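Local coordinates for protein 4-hydroxy-tetrahydrodipicolinate synthase (Methylacidiphilum fumariolicum SolV, PDB 6T3T) that probably catalyses the condensation of pyruvate with aspartate semialdehyde to 4-hydroxy-tetrahydrodipicolinate, a step of lysine biosynthesis, as a homotetramer, at residues 252-257 / 265-270. Numbering follows the deposited sequence.
Sequences PVKTAL and LELRLP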
ATOM      1  N   PRO A 252     -15.115  16.533 -10.561  1.00 18.31           N
ATOM      2  CA  PRO A 252     -16.527  16.083 -10.609  1.00 18.59           C
ATOM      3  C   PRO A 252     -17.504  17.090 -10.021  1.00 16.97           C
ATOM      4  O   PRO A 252     -18.529  17.373 -10.653  1.00 13.03           O
ATOM      5  CB  PRO A 252     -16.511  14.761  -9.825  1.00 18.88           C
ATOM      6  CG  PRO A 252     -15.085  14.298  -9.890  1.00 19.69           C
ATOM      7  CD  PRO A 252     -14.282  15.579  -9.793  1.00 18.23           C
ATOM      8  N   VAL A 253     -17.234  17.640  -8.832  1.00 12.31           N
ATOM      9  CA  VAL A 253     -18.218  18.547  -8.248  1.00 13.24           C
ATOM     10  C   VAL A 253     -18.341  19.823  -9.081  1.00 15.38           C
ATOM     11  O   VAL A 253     -19.440  20.348  -9.268  1.00 13.56           O
ATOM     12  CB  VAL A 253     -17.918  18.852  -6.767  1.00 13.34           C
ATOM     13  CG1 VAL A 253     -16.706  19.790  -6.575  1.00 12.74           C
ATOM     14  CG2 VAL A 253     -19.150  19.456  -6.127  1.00 12.31           C
ATOM     15  N   LYS A 254     -17.242  20.322  -9.636  1.00 18.94           N
ATOM     16  CA  LYS A 254     -17.398  21.512 -10.469  1.00 18.66           C
ATOM     17  C   LYS A 254     -18.091  21.159 -11.789  1.00 18.99           C
ATOM     18  O   LYS A 254     -18.885  21.949 -12.305  1.00 17.88           O
ATOM     19  CB  LYS A 254     -16.045  22.197 -10.715  1.00 18.61           C
ATOM     20  CG  LYS A 254     -16.164  23.464 -11.581  1.00 23.71           C
ATOM     21  CD  LYS A 254     -14.848  24.211 -11.714  1.00 28.03           C
ATOM     22  CE  LYS A 254     -14.658  25.238 -10.617  1.00 19.62           C
ATOM     23  NZ  LYS A 254     -13.527  26.145 -11.015  1.00 19.26           N
ATOM     24  N   THR A 255     -17.809  19.975 -12.338  1.00 15.18           N
ATOM     25  CA  THR A 255     -18.537  19.492 -13.512  1.00 18.16           C
ATOM     26  C   THR A 255     -20.031  19.355 -13.229  1.00 21.79           C
ATOM     27  O   THR A 255     -20.870  19.683 -14.080  1.00 15.75           O
ATOM     28  CB  THR A 255     -17.957  18.152 -13.972  1.00 18.95           C
ATOM     29  OG1 THR A 255     -16.596  18.350 -14.385  1.00 18.12           O
ATOM     30  CG2 THR A 255     -18.747  17.610 -15.140  1.00 19.94           C
ATOM     31  N   ALA A 256     -20.385  18.841 -12.051  1.00 16.67           N
ATOM     32  CA  ALA A 256     -21.797  18.699 -11.712  1.00 15.92           C
ATOM     33  C   ALA A 256     -22.478  20.060 -11.621  1.00 17.40           C
ATOM     34  O   ALA A 256     -23.539  20.272 -12.212  1.00 19.85           O
ATOM     35  CB  ALA A 256     -21.941  17.929 -10.397  1.00 14.97           C
ATOM     36  N   LEU A 257     -21.850  21.020 -10.924  1.00 18.86           N
ATOM     37  CA  LEU A 257     -22.452  22.344 -10.787  1.00 22.33           C
ATOM     38  C   LEU A 257     -22.581  23.030 -12.144  1.00 21.92           C
ATOM     39  O   LEU A 257     -23.559  23.748 -12.394  1.00 19.83           O
ATOM     40  CB  LEU A 257     -21.640  23.210  -9.819  1.00 18.44           C
ATOM     41  CG  LEU A 257     -21.761  22.833  -8.334  1.00 20.33           C
ATOM     42  CD1 LEU A 257     -20.575  23.364  -7.574  1.00 16.40           C
ATOM     43  CD2 LEU A 257     -23.128  23.285  -7.686  1.00 18.04           C
ATOM     44  N   LEU A 265     -17.686  25.505 -16.378  1.00 24.57           N
ATOM     45  CA  LEU A 265     -16.733  24.410 -16.246  1.00 23.44           C
ATOM     46  C   LEU A 265     -15.387  24.947 -16.729  1.00 21.78           C
ATOM     47  O   LEU A 265     -14.946  24.713 -17.855  1.00 23.09           O
ATOM     48  CB  LEU A 265     -17.170  23.171 -17.008  1.00 21.07           C
ATOM     49  CG  LEU A 265     -16.188  22.009 -16.835  1.00 23.17           C
ATOM     50  CD1 LEU A 265     -15.635  21.994 -15.417  1.00 25.42           C
ATOM     51  CD2 LEU A 265     -16.880  20.715 -17.139  1.00 30.43           C
ATOM     52  N   GLU A 266     -14.810  25.793 -15.893  1.00 24.28           N
ATOM     53  CA  GLU A 266     -13.464  26.317 -16.074  1.00 26.31           C
ATOM     54  C   GLU A 266     -12.581  25.739 -14.977  1.00 23.40           C
ATOM     55  O   GLU A 266     -12.791  26.019 -13.794  1.00 23.45           O
ATOM     56  CB  GLU A 266     -13.447  27.835 -16.019  1.00 17.70           C
ATOM     57  CG  GLU A 266     -12.527  28.465 -17.011  1.00 31.43           C
ATOM     58  CD  GLU A 266     -12.703  29.954 -17.071  1.00 24.04           C
ATOM     59  OE1 GLU A 266     -13.456  30.398 -17.949  1.00 29.89           O
ATOM     60  OE2 GLU A 266     -12.053  30.677 -16.287  1.00 30.20           O
ATOM     61  N   LEU A 267     -11.630  24.913 -15.370  1.00 21.72           N
ATOM     62  CA  LEU A 267     -10.640  24.356 -14.468  1.00 27.97           C
ATOM     63  C   LEU A 267      -9.269  24.904 -14.842  1.00 24.77           C
ATOM     64  O   LEU A 267      -8.954  25.066 -16.028  1.00 31.10           O
ATOM     65  CB  LEU A 267     -10.650  22.830 -14.532  1.00 23.40           C
ATOM     66  CG  LEU A 267     -11.959  22.208 -14.077  1.00 22.06           C
ATOM     67  CD1 LEU A 267     -12.209  20.854 -14.748  1.00 21.86           C
ATOM     68  CD2 LEU A 267     -11.934  22.074 -12.575  1.00 22.45           C
ATOM     69  N   ARG A 268      -8.455  25.166 -13.843  1.00 18.57           N
ATOM     70  CA  ARG A 268      -7.093  25.615 -14.097  1.00 18.78           C
ATOM     71  C   ARG A 268      -6.140  24.428 -14.108  1.00 19.46           C
ATOM     72  O   ARG A 268      -6.162  23.594 -13.191  1.00 20.01           O
ATOM     73  CB  ARG A 268      -6.681  26.636 -13.045  1.00 12.66           C
ATOM     74  CG  ARG A 268      -7.482  27.921 -13.185  1.00 24.15           C
ATOM     75  CD  ARG A 268      -7.203  28.943 -12.058  1.00 23.03           C
ATOM     76  NE  ARG A 268      -7.792  30.229 -12.419  1.00 25.49           N
ATOM     77  CZ  ARG A 268      -7.519  31.387 -11.827  1.00 28.30           C
ATOM     78  NH1 ARG A 268      -6.647  31.463 -10.818  1.00 24.22           N
ATOM     79  NH2 ARG A 268      -8.116  32.482 -12.265  1.00 27.64           N
ATOM     80  N   LEU A 269      -5.309  24.369 -15.145  1.00 21.27           N
ATOM     81  CA  LEU A 269      -4.292  23.343 -15.260  1.00 17.97           C
ATOM     82  C   LEU A 269      -3.378  23.379 -14.040  1.00 18.32           C
ATOM     83  O   LEU A 269      -2.979  24.456 -13.596  1.00 16.36           O
ATOM     84  CB  LEU A 269      -3.496  23.535 -16.552  1.00 17.75           C
ATOM     85  CG  LEU A 269      -4.188  23.149 -17.881  1.00 20.63           C
ATOM     86  CD1 LEU A 269      -3.376  23.551 -19.117  1.00 18.47           C
ATOM     87  CD2 LEU A 269      -4.484  21.665 -17.898  1.00 15.44           C
ATOM     88  N   PRO A 270      -2.963  22.218 -13.514  1.00 22.80           N
ATOM     89  CA  PRO A 270      -3.000  20.895 -14.157  1.00 18.93           C
ATOM     90  C   PRO A 270      -4.326  20.101 -14.077  1.00 16.62           C
ATOM     91  O   PRO A 270      -4.354  18.956 -14.522  1.00 20.66           O
ATOM     92  CB  PRO A 270      -1.874  20.146 -13.420  1.00 20.46           C
ATOM     93  CG  PRO A 270      -2.002  20.676 -11.971  1.00 15.08           C
ATOM     94  CD  PRO A 270      -2.342  22.172 -12.171  1.00 15.26           C
TER
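K254 reaches from helix 251-259 to the loop that follows it and hydrogen-bonds the backbone carbonyl of E266. K254 NZ lies 2.9 Å from E266 O. The approach is nearly straight on, with a C=O...NZ angle of 168°. The aliphatic part of the same side chain packs against two leucines. K254 CD meets L267 CD2 at 3.7 Å, and the two side chains run past each other in opposite directions. K254 CG lies 4.1 Å from L265 CD1. L265 also reaches T255, where its CD2 is 3.6 Å from OG1 and 4.1 Å from CG2. The chain of K254 leaves the helix with CG anti to the backbone N (chi1 -180°) and bends at chi3 (-90°), which carries the amine to the carbonyl. T255 OG1 bonds back to V251 O.

Further out, NZ forms a salt bridge with E47 and a hydrogen bond with S12 O. E266 OE2 accepts from G17 N. Helix 276-295 packs on T255. A methionine in place of K254 would probably leave E47 without this charge partner and the E266 carbonyl without this donor. The contact ties helix 251-259, beyond the last barrel strand 202-205, to the loop before helix 276-295. The K254 side chain lies about 7 Å from that of T45, predicted to bind pyruvate. One buried ammonium thus links helix, loop and E47, whose carboxylate probably favours its charged form.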